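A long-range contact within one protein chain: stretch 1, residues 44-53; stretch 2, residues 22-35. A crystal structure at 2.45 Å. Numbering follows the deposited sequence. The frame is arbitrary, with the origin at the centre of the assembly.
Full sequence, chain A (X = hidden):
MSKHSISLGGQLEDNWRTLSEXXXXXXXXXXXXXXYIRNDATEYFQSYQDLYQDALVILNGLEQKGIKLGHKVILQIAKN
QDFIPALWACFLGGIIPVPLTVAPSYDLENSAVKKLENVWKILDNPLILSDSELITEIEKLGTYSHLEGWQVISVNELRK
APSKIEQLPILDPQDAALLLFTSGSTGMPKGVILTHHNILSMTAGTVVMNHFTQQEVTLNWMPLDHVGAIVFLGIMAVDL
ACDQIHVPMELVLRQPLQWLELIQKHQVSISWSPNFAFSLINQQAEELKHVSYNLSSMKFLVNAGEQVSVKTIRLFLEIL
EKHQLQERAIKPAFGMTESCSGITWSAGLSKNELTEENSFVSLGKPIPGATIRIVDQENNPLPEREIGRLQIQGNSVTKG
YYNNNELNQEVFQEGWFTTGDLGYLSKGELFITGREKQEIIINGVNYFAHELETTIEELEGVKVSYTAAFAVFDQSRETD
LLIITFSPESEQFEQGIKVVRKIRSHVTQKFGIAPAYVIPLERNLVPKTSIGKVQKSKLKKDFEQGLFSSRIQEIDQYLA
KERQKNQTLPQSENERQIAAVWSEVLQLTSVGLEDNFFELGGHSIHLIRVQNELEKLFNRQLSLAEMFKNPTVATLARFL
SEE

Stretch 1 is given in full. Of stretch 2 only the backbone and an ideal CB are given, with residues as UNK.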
# COMPACT_ATOMS: atom_id res chain seq x y z
N TYR A 44 10.35 -20.06 8.75
CA TYR A 44 10.13 -20.16 10.18
C TYR A 44 8.64 -20.10 10.48
O TYR A 44 7.97 -19.10 10.18
CB TYR A 44 10.90 -19.05 10.92
CG TYR A 44 10.62 -18.94 12.40
CD1 TYR A 44 10.73 -20.05 13.25
CD2 TYR A 44 10.26 -17.71 12.96
CE1 TYR A 44 10.47 -19.94 14.60
CE2 TYR A 44 10.00 -17.59 14.32
CZ TYR A 44 10.11 -18.71 15.14
OH TYR A 44 9.86 -18.59 16.49
N PHE A 45 8.11 -21.19 11.03
CA PHE A 45 6.68 -21.27 11.35
C PHE A 45 6.41 -20.89 12.80
O PHE A 45 7.09 -21.35 13.72
CB PHE A 45 6.12 -22.66 11.04
CG PHE A 45 4.67 -22.84 11.39
CD1 PHE A 45 3.67 -22.22 10.63
CD2 PHE A 45 4.29 -23.63 12.48
CE1 PHE A 45 2.33 -22.38 10.96
CE2 PHE A 45 2.95 -23.80 12.80
CZ PHE A 45 1.97 -23.17 12.04
N GLN A 46 5.42 -20.02 12.99
CA GLN A 46 4.95 -19.62 14.31
C GLN A 46 3.44 -19.79 14.33
O GLN A 46 2.72 -19.01 13.70
CB GLN A 46 5.35 -18.17 14.60
CG GLN A 46 5.04 -17.70 16.01
CD GLN A 46 5.40 -16.24 16.25
OE1 GLN A 46 5.16 -15.37 15.40
NE2 GLN A 46 5.96 -15.95 17.42
N SER A 47 2.97 -20.81 15.03
CA SER A 47 1.53 -21.06 15.18
C SER A 47 0.86 -19.90 15.92
O SER A 47 1.53 -19.16 16.64
CB SER A 47 1.27 -22.38 15.91
OG SER A 47 1.52 -22.26 17.30
N TYR A 48 -0.45 -19.75 15.73
CA TYR A 48 -1.20 -18.68 16.39
C TYR A 48 -1.10 -18.74 17.91
O TYR A 48 -1.13 -17.70 18.58
CB TYR A 48 -2.65 -18.67 15.94
CG TYR A 48 -2.84 -18.18 14.52
CD1 TYR A 48 -2.34 -16.94 14.12
CD2 TYR A 48 -3.53 -18.95 13.58
CE1 TYR A 48 -2.51 -16.49 12.82
CE2 TYR A 48 -3.70 -18.50 12.28
CZ TYR A 48 -3.19 -17.27 11.91
OH TYR A 48 -3.37 -16.82 10.62
N GLN A 49 -0.95 -19.95 18.44
CA GLN A 49 -0.69 -20.17 19.87
C GLN A 49 0.67 -19.60 20.29
O GLN A 49 0.77 -18.94 21.32
CB GLN A 49 -0.78 -21.67 20.20
CG GLN A 49 -0.60 -22.02 21.67
CD GLN A 49 -1.67 -21.42 22.57
OE1 GLN A 49 -1.40 -20.50 23.34
NE2 GLN A 49 -2.89 -21.94 22.46
N ASP A 50 1.69 -19.86 19.47
CA ASP A 50 3.04 -19.34 19.72
C ASP A 50 3.08 -17.81 19.63
O ASP A 50 3.72 -17.15 20.45
CB ASP A 50 4.06 -19.93 18.74
CG ASP A 50 4.25 -21.42 18.92
OD1 ASP A 50 4.67 -21.85 20.02
OD2 ASP A 50 4.02 -22.17 17.94
N LEU A 51 2.39 -17.26 18.63
CA LEU A 51 2.29 -15.82 18.44
C LEU A 51 1.67 -15.16 19.67
O LEU A 51 2.20 -14.18 20.20
CB LEU A 51 1.49 -15.49 17.18
CG LEU A 51 1.04 -14.04 16.95
CD1 LEU A 51 2.22 -13.14 16.58
CD2 LEU A 51 -0.03 -13.98 15.87
N TYR A 52 0.54 -15.72 20.12
CA TYR A 52 -0.16 -15.25 21.31
C TYR A 52 0.76 -15.25 22.53
O TYR A 52 0.81 -14.27 23.27
CB TYR A 52 -1.41 -16.10 21.55
CG TYR A 52 -2.14 -15.82 22.85
CD1 TYR A 52 -2.96 -14.70 22.99
CD2 TYR A 52 -2.01 -16.68 23.94
CE1 TYR A 52 -3.63 -14.45 24.18
CE2 TYR A 52 -2.67 -16.44 25.13
CZ TYR A 52 -3.48 -15.32 25.25
OH TYR A 52 -4.13 -15.08 26.44
N GLN A 53 1.49 -16.35 22.73
CA GLN A 53 2.41 -16.47 23.86
C GLN A 53 3.57 -15.48 23.76
O GLN A 53 3.98 -14.89 24.76
CB GLN A 53 2.96 -17.90 23.99
CG GLN A 53 1.94 -18.96 24.40
CD GLN A 53 1.27 -18.70 25.74
OE1 GLN A 53 1.87 -18.14 26.66
NE2 GLN A 53 0.01 -19.12 25.86
N UNK A 22 -10.24 -12.26 18.70
CA UNK A 22 -9.96 -12.84 17.38
C UNK A 22 -8.70 -13.71 17.41
O UNK A 22 -8.69 -14.82 16.86
CB UNK A 22 -9.80 -11.73 16.34
N UNK A 23 -7.65 -13.22 18.06
CA UNK A 23 -6.40 -13.98 18.20
C UNK A 23 -6.57 -15.19 19.12
O UNK A 23 -6.01 -16.25 18.85
CB UNK A 23 -5.29 -13.07 18.74
N UNK A 24 -7.33 -15.01 20.20
CA UNK A 24 -7.61 -16.10 21.14
C UNK A 24 -8.39 -17.25 20.49
O UNK A 24 -8.07 -18.41 20.71
CB UNK A 24 -8.39 -15.56 22.34
N UNK A 25 -9.38 -16.90 19.67
CA UNK A 25 -10.11 -17.87 18.85
C UNK A 25 -9.16 -18.63 17.91
O UNK A 25 -9.32 -19.84 17.71
CB UNK A 25 -11.20 -17.16 18.04
N UNK A 26 -8.18 -17.92 17.36
CA UNK A 26 -7.23 -18.49 16.39
C UNK A 26 -6.24 -19.48 17.01
O UNK A 26 -5.76 -20.37 16.31
CB UNK A 26 -6.45 -17.36 15.71
N UNK A 27 -5.94 -19.31 18.29
CA UNK A 27 -4.98 -20.17 18.99
C UNK A 27 -5.40 -21.64 19.06
O UNK A 27 -4.55 -22.53 19.05
CB UNK A 27 -4.77 -19.64 20.41
N UNK A 28 -6.71 -21.87 19.14
CA UNK A 28 -7.28 -23.23 19.20
C UNK A 28 -6.86 -24.07 17.99
O UNK A 28 -6.71 -25.29 18.10
CB UNK A 28 -8.81 -23.16 19.28
N UNK A 29 -6.67 -23.41 16.85
CA UNK A 29 -6.18 -24.05 15.64
C UNK A 29 -4.68 -24.09 15.67
O UNK A 29 -4.01 -23.31 14.98
CB UNK A 29 -6.67 -23.32 14.39
N UNK A 30 -4.12 -24.98 16.49
CA UNK A 30 -2.67 -25.15 16.58
C UNK A 30 -2.07 -25.69 15.29
O UNK A 30 -0.85 -25.85 15.16
CB UNK A 30 -2.32 -26.09 17.74
N UNK A 31 -2.97 -25.98 14.36
CA UNK A 31 -2.63 -26.37 13.02
C UNK A 31 -1.94 -25.22 12.25
O UNK A 31 -0.97 -25.41 11.55
CB UNK A 31 -3.89 -26.83 12.29
N UNK A 32 -2.47 -24.03 12.40
CA UNK A 32 -2.16 -22.89 11.55
C UNK A 32 -1.47 -21.76 12.27
O UNK A 32 -1.41 -21.74 13.50
CB UNK A 32 -3.44 -22.36 10.91
N UNK A 33 -0.94 -20.83 11.49
CA UNK A 33 -0.23 -19.67 12.02
C UNK A 33 0.53 -18.91 10.95
O UNK A 33 0.15 -18.91 9.78
CB UNK A 33 0.74 -20.11 13.12
N UNK A 34 1.61 -18.26 11.37
CA UNK A 34 2.40 -17.42 10.48
C UNK A 34 3.68 -18.12 10.04
O UNK A 34 4.46 -18.60 10.87
CB UNK A 34 2.74 -16.09 11.17
N UNK A 35 3.88 -18.17 8.73
CA UNK A 35 5.14 -18.61 8.14
C UNK A 35 5.92 -17.39 7.67
O UNK A 35 5.46 -16.64 6.80
CB UNK A 35 4.90 -19.58 6.98

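Position 22 has nothing of stretch 1 within reach of its CB, so the contact sets no preference; it is V22.

At 23 the CB points toward stretch 1, 5.1 Å from Y52 CD1, with L51 nearby. A branched apolar chain of medium length would bridge that gap. L23 does so: its CD1 lies 3.8 Å from L51 CD2, and its CD2 meets the edge of the Y52 ring, 4.0 Å from Y52 CD1.

Position 24 points sideways, so a long, flexible chain could lie along the tyrosine and keep a polar end free. E24 places its CG 3.9 Å from Y52 CE1. Position 25 is out of reach and holds T25.

At 26 the ideal CB already sits 3.9 Å from Y48 CG. A small residue suits this closeness, and A26 lays its methyl over one face of the Y48 ring in a CH-pi contact.

Position 27 is hemmed in, its ideal CB 3.6 Å from Q49 NE2 and 4.5 Å from Y48 O. Small or beta-branched residues are plausible. T27 turns its CG2 to within 3.6 Å of Y52 CB, while its OG1 donates a very short 2.5 Å hydrogen bond to E24 O.

Position 28 points away, and a long polar chain such as K28 is easily accepted. Positions 29 to 32 form a type I turn, where polar residues are common: H29 and N30 point sideways, and N31 points away.

At 32 the CB lies 4.1 Å from Y48 CE2 although its direction is away overall, so many side chains could extend clear of the contact. H32 does this, while its backbone O accepts from Y48 N at 3.1 Å.

Position 33 is the most restrictive. Its phi/psi of 168/-151 favours glycine, and an ideal CB would clash with Q46 O at 2.3 Å and S47 CA at 2.4 Å. G33 instead brings its CA over the Y48 ring, on the face opposite A26, 3.6 Å from the centroid.

At 34 the strand pairs with Q46 through two backbone hydrogen bonds, and the CB shares a sheet face with Q46, near L51 and Y48. A branched apolar residue fits; I34 reaches L51 CD2 with its CD1 at 3.7 Å.

Position 35 shares its sheet face with F45, its CB 4.7 Å from F45 CD1. Beta-branched residues suit a strand, and T35 sets its OG1 at the ring edge, 3.6 Å from F45 CD1.

Stretch 2 22-35: VLETATKHNNHGIT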
# COMPACT_ATOMS: atom_id res chain seq x y z
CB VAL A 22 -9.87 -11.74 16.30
CG1 VAL A 22 -9.17 -12.23 15.05
CG2 VAL A 22 -11.26 -11.22 15.97
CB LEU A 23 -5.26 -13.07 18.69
CG LEU A 23 -3.90 -13.71 18.99
CD1 LEU A 23 -3.29 -14.38 17.77
CD2 LEU A 23 -2.95 -12.68 19.57
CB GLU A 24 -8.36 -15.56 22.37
CG GLU A 24 -7.45 -14.84 23.36
CD GLU A 24 -8.17 -13.78 24.18
OE1 GLU A 24 -9.41 -13.73 24.15
OE2 GLU A 24 -7.47 -13.00 24.87
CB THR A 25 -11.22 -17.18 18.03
OG1 THR A 25 -12.11 -16.48 18.91
CG2 THR A 25 -12.02 -18.18 17.20
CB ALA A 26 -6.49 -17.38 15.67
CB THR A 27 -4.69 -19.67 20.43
OG1 THR A 27 -5.92 -19.53 21.14
CG2 THR A 27 -3.97 -18.34 20.40
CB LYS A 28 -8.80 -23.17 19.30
CG LYS A 28 -9.30 -22.66 20.65
CD LYS A 28 -10.66 -21.99 20.52
CE LYS A 28 -11.07 -21.33 21.84
NZ LYS A 28 -12.27 -20.47 21.68
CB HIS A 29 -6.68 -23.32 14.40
CG HIS A 29 -8.18 -23.15 14.35
ND1 HIS A 29 -8.97 -23.91 13.58
CD2 HIS A 29 -9.02 -22.26 15.02
CE1 HIS A 29 -10.26 -23.54 13.74
NE2 HIS A 29 -10.29 -22.52 14.62
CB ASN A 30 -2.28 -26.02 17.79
CG ASN A 30 -3.19 -27.23 17.97
OD1 ASN A 30 -3.57 -27.90 17.00
ND2 ASN A 30 -3.53 -27.53 19.22
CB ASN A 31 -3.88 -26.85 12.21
CG ASN A 31 -4.46 -28.21 12.64
OD1 ASN A 31 -3.79 -29.01 13.21
ND2 ASN A 31 -5.63 -28.50 12.24
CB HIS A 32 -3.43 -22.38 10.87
CG HIS A 32 -4.18 -23.45 10.12
ND1 HIS A 32 -3.81 -23.88 8.90
CD2 HIS A 32 -5.33 -24.18 10.46
CE1 HIS A 32 -4.66 -24.84 8.48
NE2 HIS A 32 -5.59 -25.02 9.43
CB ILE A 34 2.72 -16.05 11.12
CG1 ILE A 34 1.44 -15.41 11.66
CG2 ILE A 34 3.41 -15.14 10.12
CD1 ILE A 34 1.67 -14.27 12.62
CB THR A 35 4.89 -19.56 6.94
OG1 THR A 35 4.09 -20.67 7.36
CG2 THR A 35 6.21 -20.08 6.37
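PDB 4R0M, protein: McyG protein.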